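Local coordinates for probable 2-oxoacid ferredoxin oxidoreductase, alpha chain (Thermoplasma acidophilum, PDB 3JU3) that probably serves in a ferredoxin-dependent oxidoreductase that converts 2-oxoacids such as 2-oxoglutarate and coenzyme A into acyl-CoA and carbon dioxide, at the interface of chains A and B. Coordinates in Å, arbitrary orientation; residue numbers count along the deposited sequence, not the author numbering. Chains: chain A/B, Probable 2-oxoacid ferredoxin oxidoreductase, alpha chain.

The interface of chains A and B. Residues chain A 19, 78-80, 91; chain B 70-72.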
loop_
_atom_site.group_PDB
_atom_site.type_symbol
_atom_site.label_atom_id
_atom_site.label_comp_id
_atom_site.label_asym_id
_atom_site.label_seq_id
_atom_site.Cartn_x
_atom_site.Cartn_y
_atom_site.Cartn_z
ATOM N N VAL A 19 17.286 8.580 5.984
ATOM C CA VAL A 19 16.403 9.502 5.256
ATOM C C VAL A 19 15.096 8.765 5.049
ATOM O O VAL A 19 15.103 7.607 4.589
ATOM C CB VAL A 19 16.960 9.876 3.888
ATOM C CG1 VAL A 19 16.056 10.958 3.204
ATOM C CG2 VAL A 19 18.362 10.390 4.003
ATOM N N GLN A 78 11.140 5.369 -2.530
ATOM C CA GLN A 78 12.442 5.581 -1.958
ATOM C C GLN A 78 12.695 7.062 -2.196
ATOM O O GLN A 78 12.648 7.507 -3.347
ATOM C CB GLN A 78 13.469 4.732 -2.755
ATOM C CG GLN A 78 13.247 3.221 -2.640
ATOM C CD GLN A 78 14.012 2.372 -3.668
ATOM O OE1 GLN A 78 15.159 2.656 -4.023
ATOM N NE2 GLN A 78 13.371 1.306 -4.128
ATOM N N ALA A 79 12.930 7.841 -1.135
ATOM C CA ALA A 79 13.290 9.245 -1.307
ATOM C C ALA A 79 14.571 9.455 -2.126
ATOM O O ALA A 79 14.836 10.583 -2.527
ATOM C CB ALA A 79 13.384 9.979 0.020
ATOM N N ALA A 80 15.348 8.380 -2.386
ATOM C CA ALA A 80 16.622 8.513 -3.084
ATOM C C ALA A 80 16.435 9.050 -4.489
ATOM O O ALA A 80 17.276 9.804 -4.991
ATOM C CB ALA A 80 17.403 7.154 -3.147
ATOM N N ILE A 91 22.477 8.446 -2.969
ATOM C CA ILE A 91 22.525 7.564 -1.812
ATOM C C ILE A 91 22.621 6.123 -2.281
ATOM O O ILE A 91 21.663 5.589 -2.862
ATOM C CB ILE A 91 21.261 7.743 -0.935
ATOM C CG1 ILE A 91 21.122 9.215 -0.527
ATOM C CG2 ILE A 91 21.264 6.746 0.243
ATOM C CD1 ILE A 91 19.734 9.616 -0.048
ATOM N N ASP B 70 18.864 5.459 2.781
ATOM C CA ASP B 70 17.481 5.812 2.392
ATOM C C ASP B 70 16.558 4.668 2.760
ATOM O O ASP B 70 16.856 3.465 2.489
ATOM C CB ASP B 70 17.408 6.100 0.886
ATOM C CG ASP B 70 16.013 6.546 0.427
ATOM O OD1 ASP B 70 15.357 7.396 1.116
ATOM O OD2 ASP B 70 15.568 6.034 -0.627
ATOM N N VAL B 71 15.437 5.009 3.367
ATOM C CA VAL B 71 14.510 4.009 3.908
ATOM C C VAL B 71 13.205 4.112 3.087
ATOM O O VAL B 71 12.499 5.117 3.149
ATOM C CB VAL B 71 14.207 4.244 5.416
ATOM C CG1 VAL B 71 13.155 3.276 5.918
ATOM C CG2 VAL B 71 15.500 4.098 6.322
ATOM N N GLU B 72 12.925 3.094 2.301
ATOM C CA GLU B 72 11.755 3.081 1.424
ATOM C C GLU B 72 10.516 3.299 2.266
ATOM O O GLU B 72 10.427 2.734 3.350
ATOM C CB GLU B 72 11.672 1.723 0.731
ATOM C CG GLU B 72 10.424 1.627 -0.156
ATOM C CD GLU B 72 10.217 0.267 -0.821
ATOM O OE1 GLU B 72 11.138 -0.558 -0.840
ATOM O OE2 GLU B 72 9.106 0.031 -1.330
HETATM O O HOH W 1 12.849 7.311 1.543
#
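A strand exchanged between two copies of the same chain forms this two-fold symmetric interface: A:Val19 and B:Asp70 pair as a parallel beta bridge, so that a strand of chain B extends the sheet of chain A and ties the pair together, though the crystal alone does not show that the full-length enzyme pairs this way. The backbone N of B:Val71 donates to the carbonyl O of A:Val19 at 2.9 Å, almost in line with the C=O bond. The side chain of B:Asp70 carries most of the polar contact, through its carboxylate. With CG trans to its own backbone N (chi1 -177°), the carboxylate reaches the first turn of helix 79-87 of chain A. B:Asp70 OD2 takes a weak hydrogen bond from the backbone N of A:Ala80 at 2.9 Å, while B:Asp70 OD1 lies 2.5 Å from water 1. That water also joins A:Ala79 N, 2.7 Å from it, to the carbonyl O of B:Val71. The helix N-terminus would probably stabilise a negative charge on this carboxylate, if it is ionised. CB of A:Ala80 lies 3.3 Å from OD2 of B:Asp70, and CG2 of A:Ile91 packs crosswise against CB of B:Asp70 at 4.0 Å. An alanine at B:Asp70 would probably leave the amide of A:Ala80 without this acceptor and the bridging water less firmly held. Farther along, the aliphatic stems of A:Gln78 and B:Glu72 touch through CG and CB. The site lies where strand 68-71 of chain B runs beside strand 16-21 of chain A, at the N-terminus of helix 79-87.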